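Local coordinates for protein diphosphomevalonate decarboxylase, putative (Trypanosoma brucei, PDB 2HKE) that probably catalyses the ATP-dependent decarboxylation of (R)-5-diphosphomevalonate to isopentenyl diphosphate, a key precursor of isoprenoids and sterols, at residues I12-I17 with N297-V302; K18-R23 with D249-I254; P32-F37 with E219-R224; K214-E219 with M245-D250. The protein carries 1 engineered substitution. One frame throughout, in Å; residues are numbered along the deposited sequence.

Contact 1 of 4, residues I12-I17 with N297-V302; sequences INIAFI and NCFLFV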
loop_
_atom_site.group_PDB
_atom_site.type_symbol
_atom_site.label_atom_id
_atom_site.label_comp_id
_atom_site.label_asym_id
_atom_site.label_seq_id
_atom_site.Cartn_x
_atom_site.Cartn_y
_atom_site.Cartn_z
ATOM N N ILE A 12 -0.527 -5.664 1.959
ATOM C CA ILE A 12 -0.479 -4.318 1.354
ATOM C C ILE A 12 0.778 -3.582 1.791
ATOM O O ILE A 12 1.499 -4.016 2.667
ATOM C CB ILE A 12 -1.755 -3.490 1.686
ATOM C CG1 ILE A 12 -1.953 -3.327 3.183
ATOM C CG2 ILE A 12 -2.991 -4.143 1.043
ATOM C CD1 ILE A 12 -3.065 -2.364 3.520
ATOM N N ASN A 13 1.011 -2.397 1.220
ATOM C CA ASN A 13 2.069 -1.541 1.672
ATOM C C ASN A 13 1.548 -0.116 1.639
ATOM O O ASN A 13 0.480 0.173 1.013
ATOM C CB ASN A 13 3.325 -1.691 0.776
ATOM C CG ASN A 13 3.128 -1.185 -0.630
ATOM O OD1 ASN A 13 3.203 0.005 -0.866
ATOM N ND2 ASN A 13 2.880 -2.084 -1.578
ATOM N N ILE A 14 2.232 0.755 2.355
ATOM C CA ILE A 14 1.864 2.173 2.378
ATOM C C ILE A 14 3.038 3.023 1.955
ATOM O O ILE A 14 4.055 3.043 2.623
ATOM C CB ILE A 14 1.260 2.635 3.741
ATOM C CG1 ILE A 14 0.861 4.130 3.695
ATOM C CG2 ILE A 14 2.236 2.369 4.922
ATOM C CD1 ILE A 14 -0.288 4.393 2.669
ATOM N N ALA A 15 2.871 3.761 0.844
ATOM C CA ALA A 15 3.896 4.681 0.388
ATOM C C ALA A 15 3.947 5.911 1.280
ATOM O O ALA A 15 2.906 6.546 1.499
ATOM C CB ALA A 15 3.646 5.154 -1.015
ATOM N N PHE A 16 5.131 6.243 1.780
ATOM C CA PHE A 16 5.316 7.560 2.440
ATOM C C PHE A 16 5.933 8.593 1.495
ATOM O O PHE A 16 5.780 9.792 1.748
ATOM C CB PHE A 16 6.064 7.432 3.749
ATOM C CG PHE A 16 7.336 6.690 3.632
ATOM C CD1 PHE A 16 8.476 7.366 3.322
ATOM C CD2 PHE A 16 7.403 5.318 3.817
ATOM C CE1 PHE A 16 9.678 6.724 3.163
ATOM C CE2 PHE A 16 8.639 4.658 3.643
ATOM C CZ PHE A 16 9.758 5.378 3.344
ATOM N N ILE A 17 6.663 8.133 0.460
ATOM C CA ILE A 17 7.064 8.934 -0.667
ATOM C C ILE A 17 6.247 8.419 -1.832
ATOM O O ILE A 17 6.310 7.242 -2.222
ATOM C CB ILE A 17 8.588 8.978 -0.923
ATOM C CG1 ILE A 17 9.255 9.725 0.262
ATOM C CG2 ILE A 17 8.864 9.693 -2.307
ATOM C CD1 ILE A 17 10.750 9.568 0.265
ATOM N N ASN A 297 -8.822 7.306 3.945
ATOM C CA ASN A 297 -8.285 6.628 5.142
ATOM C C ASN A 297 -6.986 7.282 5.560
ATOM O O ASN A 297 -6.184 7.674 4.700
ATOM C CB ASN A 297 -7.992 5.156 4.881
ATOM C CG ASN A 297 -9.202 4.343 4.500
ATOM O OD1 ASN A 297 -10.321 4.647 4.867
ATOM N ND2 ASN A 297 -8.952 3.248 3.767
ATOM N N CYS A 298 -6.784 7.371 6.858
ATOM C CA CYS A 298 -5.614 7.963 7.422
ATOM C C CYS A 298 -4.672 6.876 7.953
ATOM O O CYS A 298 -4.934 6.201 8.992
ATOM C CB CYS A 298 -6.006 8.885 8.539
ATOM S SG CYS A 298 -4.638 9.858 9.217
ATOM N N PHE A 299 -3.549 6.741 7.273
ATOM C CA PHE A 299 -2.484 5.871 7.765
ATOM C C PHE A 299 -1.728 6.678 8.785
ATOM O O PHE A 299 -1.699 7.927 8.706
ATOM C CB PHE A 299 -1.613 5.434 6.619
ATOM C CG PHE A 299 -2.192 4.291 5.851
ATOM C CD1 PHE A 299 -3.127 4.514 4.852
ATOM C CD2 PHE A 299 -1.848 2.984 6.190
ATOM C CE1 PHE A 299 -3.687 3.410 4.162
ATOM C CE2 PHE A 299 -2.373 1.877 5.507
ATOM C CZ PHE A 299 -3.288 2.113 4.478
ATOM N N LEU A 300 -1.197 6.010 9.801
ATOM C CA LEU A 300 -0.483 6.700 10.861
ATOM C C LEU A 300 0.775 5.936 11.112
ATOM O O LEU A 300 0.745 4.698 11.070
ATOM C CB LEU A 300 -1.306 6.694 12.148
ATOM C CG LEU A 300 -2.597 7.469 12.068
ATOM C CD1 LEU A 300 -3.550 6.979 13.153
ATOM C CD2 LEU A 300 -2.333 9.010 12.178
ATOM N N PHE A 301 1.842 6.648 11.390
ATOM C CA PHE A 301 3.079 6.021 11.829
ATOM C C PHE A 301 3.376 6.529 13.224
ATOM O O PHE A 301 3.222 7.734 13.508
ATOM C CB PHE A 301 4.226 6.406 10.927
ATOM C CG PHE A 301 3.998 6.092 9.487
ATOM C CD1 PHE A 301 3.817 4.780 9.064
ATOM C CD2 PHE A 301 3.957 7.094 8.551
ATOM C CE1 PHE A 301 3.602 4.483 7.718
ATOM C CE2 PHE A 301 3.733 6.789 7.186
ATOM C CZ PHE A 301 3.571 5.471 6.787
ATOM N N VAL A 302 3.854 5.639 14.081
ATOM C CA VAL A 302 4.101 5.984 15.468
ATOM C C VAL A 302 5.059 4.950 16.023
ATOM O O VAL A 302 5.061 3.817 15.558
ATOM C CB VAL A 302 2.761 5.963 16.267
ATOM C CG1 VAL A 302 2.138 4.563 16.279
ATOM C CG2 VAL A 302 2.949 6.506 17.703
#
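Ile14, near the end of strand 5-15, meets Phe299 and Phe301 of strand 298-303, and in this trio side chains of a strand from each of the two sheets of the GHMP-kinase-type fold come together. Followed outward, Ile14 meets an aromatic ring at every atom. Its CB lies 4.0 Å from Phe299 CD2, and CG1 stands 3.7 Å from Phe299 CG. With CG1 anti to the backbone N (chi1 -179°), the longer branch runs over the Phe299 ring, where the terminal CD1 makes a CH-pi contact 3.7 Å from the ring centroid and only 17° off the ring normal. The short branch takes the other aromatic: CG2 touches Phe301 CE1 at 3.8 Å, arriving at the ring edge near its plane. One residue thus offers one branch to a face and the other to an edge. Beyond it, Phe16 CB reaches Phe301 CE2 at 4.2 Å, while the Phe16 ring turns away to meet Phe37 and, edge-to-face, Phe240 of helix 237-256. Phe301 is also edge-to-face with Phe240, so that helix closes this end of the contact. All the contacts between the two segments are apolar or CH-pi, so cohesion of the N- and C-terminal parts here rests on shape and dispersion in a buried interior, and no hydrogen bond crosses between the two segments.

Contact 2 of 4, residues K18-R23 with D249-I254; sequences KYWGKR and DDLQEI. With SO4 (sulfate ion), chain C.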
loop_
_atom_site.group_PDB
_atom_site.type_symbol
_atom_site.label_atom_id
_atom_site.label_comp_id
_atom_site.label_asym_id
_atom_site.label_seq_id
_atom_site.Cartn_x
_atom_site.Cartn_y
_atom_site.Cartn_z
ATOM N N LYS A 18 5.380 9.283 -2.310
ATOM C CA LYS A 18 4.299 8.856 -3.186
ATOM C C LYS A 18 4.590 8.538 -4.653
ATOM O O LYS A 18 5.307 9.264 -5.326
ATOM C CB LYS A 18 3.214 9.910 -3.136
ATOM C CG LYS A 18 2.738 10.268 -1.709
ATOM C CD LYS A 18 2.063 9.069 -1.075
ATOM C CE LYS A 18 1.407 9.403 0.260
ATOM N NZ LYS A 18 0.707 8.190 0.883
ATOM N N TYR A 19 3.940 7.479 -5.137
ATOM C CA TYR A 19 3.817 7.196 -6.548
ATOM C C TYR A 19 2.575 7.966 -7.057
ATOM O O TYR A 19 1.486 7.727 -6.610
ATOM C CB TYR A 19 3.631 5.696 -6.736
ATOM C CG TYR A 19 3.042 5.208 -8.058
ATOM C CD1 TYR A 19 3.533 5.672 -9.273
ATOM C CD2 TYR A 19 2.038 4.234 -8.078
ATOM C CE1 TYR A 19 3.000 5.218 -10.470
ATOM C CE2 TYR A 19 1.525 3.746 -9.261
ATOM C CZ TYR A 19 1.976 4.252 -10.441
ATOM O OH TYR A 19 1.481 3.755 -11.604
ATOM N N TRP A 20 2.757 8.901 -7.999
ATOM C CA TRP A 20 1.653 9.594 -8.595
ATOM C C TRP A 20 2.131 10.126 -9.926
ATOM O O TRP A 20 2.715 11.177 -9.998
ATOM C CB TRP A 20 1.133 10.709 -7.691
ATOM C CG TRP A 20 -0.224 11.219 -8.086
ATOM C CD1 TRP A 20 -0.524 12.438 -8.611
ATOM C CD2 TRP A 20 -1.446 10.556 -7.876
ATOM N NE1 TRP A 20 -1.889 12.551 -8.814
ATOM C CE2 TRP A 20 -2.474 11.401 -8.352
ATOM C CE3 TRP A 20 -1.794 9.300 -7.363
ATOM C CZ2 TRP A 20 -3.802 11.024 -8.332
ATOM C CZ3 TRP A 20 -3.141 8.933 -7.372
ATOM C CH2 TRP A 20 -4.114 9.798 -7.858
ATOM N N GLY A 21 1.929 9.321 -10.964
ATOM C CA GLY A 21 2.293 9.636 -12.316
ATOM C C GLY A 21 3.159 8.597 -13.010
ATOM O O GLY A 21 4.206 8.172 -12.465
ATOM N N LYS A 22 2.757 8.232 -14.226
ATOM C CA LYS A 22 3.580 7.448 -15.128
ATOM C C LYS A 22 4.257 8.342 -16.178
ATOM O O LYS A 22 3.605 9.217 -16.779
ATOM C CB LYS A 22 2.750 6.374 -15.818
ATOM C CG LYS A 22 2.081 5.395 -14.832
ATOM C CD LYS A 22 1.090 4.508 -15.534
ATOM C CE LYS A 22 0.275 3.548 -14.655
ATOM N NZ LYS A 22 -0.551 4.251 -13.693
ATOM N N ARG A 23 5.542 8.107 -16.394
ATOM C CA ARG A 23 6.303 8.871 -17.365
ATOM C C ARG A 23 6.031 8.493 -18.820
ATOM O O ARG A 23 5.358 7.497 -19.127
ATOM C CB ARG A 23 7.790 8.798 -17.030
ATOM C CG ARG A 23 8.436 7.446 -17.232
ATOM C CD ARG A 23 9.944 7.532 -17.016
ATOM N NE ARG A 23 10.684 6.326 -17.386
ATOM C CZ ARG A 23 11.079 5.372 -16.537
ATOM N NH1 ARG A 23 10.712 5.396 -15.271
ATOM N NH2 ARG A 23 11.785 4.339 -16.974
ATOM N N ASP A 249 0.650 15.815 2.347
ATOM C CA ASP A 249 0.100 17.148 2.041
ATOM C C ASP A 249 0.252 17.467 0.559
ATOM O O ASP A 249 -0.719 17.989 -0.078
ATOM C CB ASP A 249 0.817 18.236 2.864
ATOM C CG ASP A 249 0.532 18.168 4.340
ATOM O OD1 ASP A 249 -0.413 17.485 4.805
ATOM O OD2 ASP A 249 1.266 18.885 5.079
ATOM N N ASP A 250 1.417 17.165 0.006
ATOM C CA ASP A 250 1.703 17.499 -1.397
ATOM C C ASP A 250 0.801 16.743 -2.376
ATOM O O ASP A 250 0.307 17.336 -3.364
ATOM C CB ASP A 250 3.175 17.299 -1.754
ATOM C CG ASP A 250 4.110 18.393 -1.221
ATOM O OD1 ASP A 250 3.664 19.421 -0.648
ATOM O OD2 ASP A 250 5.363 18.231 -1.414
ATOM N N LEU A 251 0.542 15.461 -2.131
ATOM C CA LEU A 251 -0.349 14.714 -3.004
ATOM C C LEU A 251 -1.763 15.278 -2.948
ATOM O O LEU A 251 -2.437 15.419 -3.985
ATOM C CB LEU A 251 -0.354 13.251 -2.595
ATOM C CG LEU A 251 -1.287 12.327 -3.366
ATOM C CD1 LEU A 251 -1.018 12.430 -4.887
ATOM C CD2 LEU A 251 -1.113 10.860 -2.904
ATOM N N GLN A 252 -2.206 15.684 -1.756
ATOM C CA GLN A 252 -3.538 16.291 -1.673
ATOM C C GLN A 252 -3.542 17.643 -2.444
ATOM O O GLN A 252 -4.541 17.955 -3.111
ATOM C CB GLN A 252 -4.020 16.448 -0.219
ATOM C CG GLN A 252 -4.437 15.091 0.383
ATOM C CD GLN A 252 -4.691 15.129 1.846
ATOM O OE1 GLN A 252 -4.216 16.042 2.567
ATOM N NE2 GLN A 252 -5.412 14.115 2.330
ATOM N N GLU A 253 -2.468 18.395 -2.372
ATOM C CA GLU A 253 -2.401 19.676 -3.084
ATOM C C GLU A 253 -2.318 19.452 -4.577
ATOM O O GLU A 253 -2.922 20.226 -5.371
ATOM C CB GLU A 253 -1.257 20.543 -2.577
ATOM C CG GLU A 253 -1.375 21.982 -3.091
ATOM C CD GLU A 253 -0.191 22.889 -2.712
ATOM O OE1 GLU A 253 0.733 22.429 -1.998
ATOM O OE2 GLU A 253 -0.183 24.069 -3.178
ATOM N N ILE A 254 -1.568 18.434 -4.987
ATOM C CA ILE A 254 -1.534 18.050 -6.399
ATOM C C ILE A 254 -2.916 17.732 -6.916
ATOM O O ILE A 254 -3.322 18.221 -7.974
ATOM C CB ILE A 254 -0.570 16.882 -6.644
ATOM C CG1 ILE A 254 0.871 17.390 -6.514
ATOM C CG2 ILE A 254 -0.780 16.335 -8.054
ATOM C CD1 ILE A 254 1.903 16.322 -6.271
HETATM S S SO4 C . -1.504 1.764 -11.365
HETATM O O1 SO4 C . -2.008 2.479 -12.520
HETATM O O2 SO4 C . -1.782 2.515 -10.163
HETATM O O3 SO4 C . -2.157 0.464 -11.255
HETATM O O4 SO4 C . -0.053 1.604 -11.478
#
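Trp20 and Leu251 pack a loop of the N-terminal part against helix 237-256 of the C-terminal part, a loop-on-helix contact in the GHMP-kinase-type fold. The main interaction is CH-pi: Leu251 CD1 sits over one face of the indole, 3.6 Å from the centroid of the five-membered ring and 14° off its normal. Apolar contacts widen the patch: Leu251 CD2 meets Lys18 CG at 4.1 Å, and Ile254 CG2 approaches Trp20 CD1 at 3.9 Å. Trp20 NE1 and Lys18 NZ are paired outside the two segments, with Ser206 OG of helix 199-209 and with Asp293 respectively. Farther along the loop lies a sulfate ion, probably from the crystallisation liquor, also bound by Arg77, Ser144, Gly145 and Thr200, a cluster consistent with a pocket for a substrate phosphate. Lys22 NZ donates to sulfate O1 at 2.6 Å and to Tyr19 OH at 3.0 Å, while Tyr19 OH donates to sulfate O4 at 2.6 Å, that oxygen lying at the edge of the tyrosine ring, in its plane.

Contact 3 of 4, residues P32-F37 with E219-R224; sequences PTNDSF and ETVPER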
loop_
_atom_site.group_PDB
_atom_site.type_symbol
_atom_site.label_atom_id
_atom_site.label_comp_id
_atom_site.label_asym_id
_atom_site.label_seq_id
_atom_site.Cartn_x
_atom_site.Cartn_y
_atom_site.Cartn_z
ATOM N N PRO A 32 7.174 4.804 -13.621
ATOM C CA PRO A 32 6.709 5.986 -12.930
ATOM C C PRO A 32 7.562 7.222 -13.242
ATOM O O PRO A 32 8.693 7.077 -13.728
ATOM C CB PRO A 32 6.826 5.586 -11.497
ATOM C CG PRO A 32 8.037 4.724 -11.449
ATOM C CD PRO A 32 8.039 3.990 -12.770
ATOM N N THR A 33 7.019 8.410 -12.968
ATOM C CA THR A 33 7.807 9.652 -13.091
ATOM C C THR A 33 8.871 9.823 -12.016
ATOM O O THR A 33 9.816 10.595 -12.192
ATOM C CB THR A 33 6.890 10.888 -13.048
ATOM O OG1 THR A 33 6.018 10.819 -11.898
ATOM C CG2 THR A 33 6.031 10.947 -14.245
ATOM N N ASN A 34 8.714 9.156 -10.863
ATOM C CA ASN A 34 9.652 9.332 -9.758
ATOM C C ASN A 34 9.679 8.055 -8.917
ATOM O O ASN A 34 8.768 7.202 -9.036
ATOM C CB ASN A 34 9.233 10.526 -8.892
ATOM C CG ASN A 34 7.777 10.461 -8.471
ATOM O OD1 ASN A 34 6.910 10.986 -9.188
ATOM N ND2 ASN A 34 7.479 9.755 -7.331
ATOM N N ASP A 35 10.696 7.944 -8.095
ATOM C CA ASP A 35 10.775 6.841 -7.156
ATOM C C ASP A 35 9.658 6.970 -6.123
ATOM O O ASP A 35 9.141 8.051 -5.842
ATOM C CB ASP A 35 12.067 6.885 -6.389
ATOM C CG ASP A 35 13.309 6.549 -7.212
ATOM O OD1 ASP A 35 13.284 6.142 -8.400
ATOM O OD2 ASP A 35 14.387 6.729 -6.581
ATOM N N SER A 36 9.344 5.845 -5.484
ATOM C CA SER A 36 8.458 5.876 -4.334
ATOM C C SER A 36 9.050 5.002 -3.237
ATOM O O SER A 36 9.991 4.258 -3.495
ATOM C CB SER A 36 7.043 5.472 -4.706
ATOM O OG SER A 36 6.973 4.288 -5.468
ATOM N N PHE A 37 8.504 5.082 -2.038
ATOM C CA PHE A 37 9.161 4.462 -0.911
ATOM C C PHE A 37 8.026 4.101 0.033
ATOM O O PHE A 37 7.208 4.972 0.362
ATOM C CB PHE A 37 10.097 5.517 -0.277
ATOM C CG PHE A 37 11.336 4.960 0.434
ATOM C CD1 PHE A 37 11.419 3.664 0.927
ATOM C CD2 PHE A 37 12.366 5.839 0.701
ATOM C CE1 PHE A 37 12.584 3.239 1.595
ATOM C CE2 PHE A 37 13.530 5.443 1.354
ATOM C CZ PHE A 37 13.621 4.126 1.827
ATOM N N GLU A 219 12.827 18.030 -8.487
ATOM C CA GLU A 219 13.548 18.440 -7.297
ATOM C C GLU A 219 13.086 17.712 -6.032
ATOM O O GLU A 219 13.909 17.247 -5.284
ATOM C CB GLU A 219 13.379 19.956 -7.123
ATOM C CG GLU A 219 13.997 20.539 -5.856
ATOM C CD GLU A 219 13.778 22.036 -5.700
ATOM O OE1 GLU A 219 14.572 22.834 -6.246
ATOM O OE2 GLU A 219 12.855 22.368 -4.972
ATOM N N THR A 220 11.792 17.632 -5.794
ATOM C CA THR A 220 11.309 17.364 -4.437
ATOM C C THR A 220 11.496 15.886 -4.111
ATOM O O THR A 220 12.003 15.525 -3.069
ATOM C CB THR A 220 9.844 17.749 -4.270
ATOM O OG1 THR A 220 9.660 19.130 -4.668
ATOM C CG2 THR A 220 9.382 17.597 -2.815
ATOM N N VAL A 221 11.037 15.025 -5.001
ATOM C CA VAL A 221 11.140 13.564 -4.667
ATOM C C VAL A 221 12.592 13.175 -4.500
ATOM O O VAL A 221 12.934 12.528 -3.516
ATOM C CB VAL A 221 10.391 12.681 -5.637
ATOM C CG1 VAL A 221 10.729 11.167 -5.400
ATOM C CG2 VAL A 221 8.873 12.930 -5.493
ATOM N N PRO A 222 13.477 13.532 -5.455
ATOM C CA PRO A 222 14.878 13.237 -5.194
ATOM C C PRO A 222 15.439 13.720 -3.834
ATOM O O PRO A 222 16.170 12.948 -3.169
ATOM C CB PRO A 222 15.588 13.901 -6.382
ATOM C CG PRO A 222 14.631 13.827 -7.474
ATOM C CD PRO A 222 13.280 14.046 -6.819
ATOM N N GLU A 223 15.078 14.927 -3.418
ATOM C CA GLU A 223 15.460 15.495 -2.112
ATOM C C GLU A 223 14.914 14.574 -0.995
ATOM O O GLU A 223 15.654 14.166 -0.082
ATOM C CB GLU A 223 14.834 16.870 -1.844
ATOM C CG GLU A 223 15.374 18.114 -2.585
ATOM C CD GLU A 223 14.512 19.393 -2.399
ATOM O OE1 GLU A 223 13.266 19.319 -2.094
ATOM O OE2 GLU A 223 15.130 20.485 -2.553
ATOM N N ARG A 224 13.628 14.245 -1.069
ATOM C CA ARG A 224 12.994 13.522 0.039
ATOM C C ARG A 224 13.414 12.054 0.111
ATOM O O ARG A 224 13.509 11.491 1.212
ATOM C CB ARG A 224 11.472 13.641 -0.032
ATOM C CG ARG A 224 11.037 15.054 0.142
ATOM C CD ARG A 224 9.526 15.207 0.187
ATOM N NE ARG A 224 9.234 16.643 0.365
ATOM C CZ ARG A 224 8.072 17.200 0.120
ATOM N NH1 ARG A 224 7.058 16.490 -0.303
ATOM N NH2 ARG A 224 7.934 18.497 0.307
#
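Val221 and Asn34 cross at about a right angle, the valine of helix 213-234 setting its two methyls against the side of the asparagine in the loop that leads into strand 36-40. The contact thereby joins the connection between strands 5-15 and 36-40, in the N-terminal part, to a helix of the C-terminal part. Val221 CG1 lies 3.9 Å from Asn34 CB and also reaches the backbone, 3.5 Å from Asp35 O. Its second methyl, CG2, comes to the amide end, 3.9 Å from Asn34 ND2. The asparagine can present itself in this way because its CG lies between the backbone N and the carbonyl carbon (chi1 51°), a turn that folds the amide back along its own loop. There the group is held at both ends. Thr33 OG1 donates to Asn34 OD1 at 2.9 Å, from a position tilted 34° from the carbonyl plane, and Asn34 ND2 gives a hydrogen to Asp35 O at 2.8 Å, the acceptor close to the amide plane. Asn34 ND2 also bonds to Lys18 O, which ties this part of the connection to its earlier part, residues 18-23. The chemistry is divided: loop hydrogen bonds satisfy the amide and fix its rotation, leaving the contact with the helix itself to carbon packing against an already ordered polar group.

Contact 4 of 4, residues K214-E219 with M245-D250; sequences KKRISE and MLESDD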
loop_
_atom_site.group_PDB
_atom_site.type_symbol
_atom_site.label_atom_id
_atom_site.label_comp_id
_atom_site.label_asym_id
_atom_site.label_seq_id
_atom_site.Cartn_x
_atom_site.Cartn_y
_atom_site.Cartn_z
ATOM N N LYS A 214 5.916 19.367 -12.042
ATOM C CA LYS A 214 7.257 19.532 -12.567
ATOM C C LYS A 214 8.362 19.596 -11.522
ATOM O O LYS A 214 9.419 18.921 -11.660
ATOM C CB LYS A 214 7.308 20.808 -13.432
ATOM C CG LYS A 214 8.625 21.018 -14.202
ATOM C CD LYS A 214 8.560 22.375 -14.913
ATOM C CE LYS A 214 9.844 22.742 -15.581
ATOM N NZ LYS A 214 10.048 21.894 -16.803
ATOM N N LYS A 215 8.156 20.451 -10.514
ATOM C CA LYS A 215 9.111 20.660 -9.450
ATOM C C LYS A 215 9.137 19.416 -8.560
ATOM O O LYS A 215 10.189 19.035 -8.076
ATOM C CB LYS A 215 8.772 21.869 -8.586
ATOM C CG LYS A 215 9.831 22.143 -7.544
ATOM C CD LYS A 215 9.635 23.509 -6.858
ATOM C CE LYS A 215 9.178 23.339 -5.413
ATOM N NZ LYS A 215 7.751 23.483 -5.253
ATOM N N ARG A 216 7.989 18.785 -8.392
ATOM C CA ARG A 216 7.929 17.524 -7.586
ATOM C C ARG A 216 8.865 16.452 -8.146
ATOM O O ARG A 216 9.627 15.849 -7.404
ATOM C CB ARG A 216 6.499 17.027 -7.466
ATOM C CG ARG A 216 6.404 15.643 -6.802
ATOM C CD ARG A 216 5.005 15.181 -6.593
ATOM N NE ARG A 216 5.067 13.820 -6.060
ATOM C CZ ARG A 216 5.530 13.492 -4.858
ATOM N NH1 ARG A 216 5.882 14.412 -3.961
ATOM N NH2 ARG A 216 5.578 12.201 -4.530
ATOM N N ILE A 217 8.788 16.227 -9.454
ATOM C CA ILE A 217 9.527 15.182 -10.124
ATOM C C ILE A 217 10.981 15.542 -10.207
ATOM O O ILE A 217 11.864 14.727 -9.971
ATOM C CB ILE A 217 8.931 14.939 -11.536
ATOM C CG1 ILE A 217 7.514 14.371 -11.362
ATOM C CG2 ILE A 217 9.855 14.063 -12.408
ATOM C CD1 ILE A 217 6.630 14.386 -12.594
ATOM N N SER A 218 11.248 16.808 -10.527
ATOM C CA SER A 218 12.614 17.203 -10.762
ATOM C C SER A 218 13.422 17.406 -9.494
ATOM O O SER A 218 14.588 17.035 -9.437
ATOM C CB SER A 218 12.614 18.514 -11.555
ATOM O OG SER A 218 13.938 18.793 -11.922
ATOM N N GLU A 219 12.827 18.030 -8.487
ATOM C CA GLU A 219 13.548 18.440 -7.297
ATOM C C GLU A 219 13.086 17.712 -6.032
ATOM O O GLU A 219 13.909 17.247 -5.284
ATOM C CB GLU A 219 13.379 19.956 -7.123
ATOM C CG GLU A 219 13.997 20.539 -5.856
ATOM C CD GLU A 219 13.778 22.036 -5.700
ATOM O OE1 GLU A 219 14.572 22.834 -6.246
ATOM O OE2 GLU A 219 12.855 22.368 -4.972
ATOM N N MET A 245 4.414 13.416 6.261
ATOM C CA MET A 245 3.329 14.387 6.284
ATOM C C MET A 245 3.489 15.405 5.150
ATOM O O MET A 245 2.505 15.844 4.585
ATOM C CB MET A 245 3.275 15.092 7.638
ATOM C CG MET A 245 2.746 14.126 8.717
ATOM S SD MET A 245 2.486 14.759 10.343
ATOM C CE MET A 245 4.159 14.890 10.948
ATOM N N LEU A 246 4.714 15.769 4.821
ATOM C CA LEU A 246 4.937 16.687 3.679
ATOM C C LEU A 246 4.496 16.045 2.393
ATOM O O LEU A 246 3.837 16.649 1.582
ATOM C CB LEU A 246 6.411 17.034 3.547
ATOM C CG LEU A 246 6.945 18.014 4.577
ATOM C CD1 LEU A 246 8.496 18.035 4.512
ATOM C CD2 LEU A 246 6.342 19.396 4.324
ATOM N N GLU A 247 4.798 14.779 2.234
ATOM C CA GLU A 247 4.432 14.048 1.030
ATOM C C GLU A 247 2.935 13.890 0.914
ATOM O O GLU A 247 2.334 14.073 -0.158
ATOM C CB GLU A 247 5.108 12.679 1.062
ATOM C CG GLU A 247 6.530 12.681 0.537
ATOM C CD GLU A 247 6.572 12.855 -0.968
ATOM O OE1 GLU A 247 6.088 11.948 -1.695
ATOM O OE2 GLU A 247 7.030 13.937 -1.436
ATOM N N SER A 248 2.291 13.557 2.023
ATOM C CA SER A 248 0.843 13.434 2.047
ATOM C C SER A 248 0.179 14.738 1.716
ATOM O O SER A 248 -0.748 14.795 0.909
ATOM C CB SER A 248 0.421 12.995 3.440
ATOM O OG SER A 248 -0.989 12.811 3.506
ATOM N N ASP A 249 0.650 15.815 2.347
ATOM C CA ASP A 249 0.100 17.148 2.041
ATOM C C ASP A 249 0.252 17.467 0.559
ATOM O O ASP A 249 -0.719 17.989 -0.078
ATOM C CB ASP A 249 0.817 18.236 2.864
ATOM C CG ASP A 249 0.532 18.168 4.340
ATOM O OD1 ASP A 249 -0.413 17.485 4.805
ATOM O OD2 ASP A 249 1.266 18.885 5.079
ATOM N N ASP A 250 1.417 17.165 0.006
ATOM C CA ASP A 250 1.703 17.499 -1.397
ATOM C C ASP A 250 0.801 16.743 -2.376
ATOM O O ASP A 250 0.307 17.336 -3.364
ATOM C CB ASP A 250 3.175 17.299 -1.754
ATOM C CG ASP A 250 4.110 18.393 -1.221
ATOM O OD1 ASP A 250 3.664 19.421 -0.648
ATOM O OD2 ASP A 250 5.363 18.231 -1.414
HETATM O O HOH W 1 5.716 17.439 -4.070
#
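Arg216 and Glu247 join the two roughly antiparallel helices of a helical hairpin, 213-234 and 237-256, in the C-terminal part through a bidentate, end-on salt bridge. Each terminal nitrogen has its own oxygen: Arg216 NH1 donates to Glu247 OE2 at 2.8 Å with an N-H...O angle of 169°, and Arg216 NH2 donates to Glu247 OE1 at 2.9 Å. Guanidinium and carboxylate planes lie 29° apart, nearly coplanar, and both oxygens are met on their syn sides. The arginine reaches across with its chain extended from CG to NE, whereas Glu247 bends at chi2 (-72°) to bring its carboxylate round to the neighbouring helix. Both buried groups have further partners. Glu247 OE2 also forms a salt bridge with Arg224 NH1, and Glu247 OE1 accepts from Lys18 N. In return Arg216 NH2 donates to Lys18 O, so the ion pair receives both backbone polar atoms of one loop residue. Two arginines on a single glutamate would be expected to favour its ionised form. Asp250, one turn on from Glu247, pairs through OD2 with Arg224. A water completes the link between the helices, accepting from Arg216 NH1 at 3.0 Å and donating to Asp250 OD2 at 2.8 Å.

Three of the contacts join the N- and C-terminal parts, while contact 4 lies within the latter and joins the two helices that contacts 2 and 3 pack on. Contacts 2 and 4 share helix 237-256, their centres about 7 Å apart; the centre of contact 3 is about 8 Å from that of contact 4, and Arg224 ties the two together. Contact 1 is more central, its centre about 14 Å from that of contact 2, and it is coupled to contact 3 by strand pairing, Phe16 N to Phe37 O at 2.8 Å. Because Tyr19 and Lys22 hold the sulfate, contact 2 joins helix 237-256 to a loop lining what is probably the substrate's phosphate pocket.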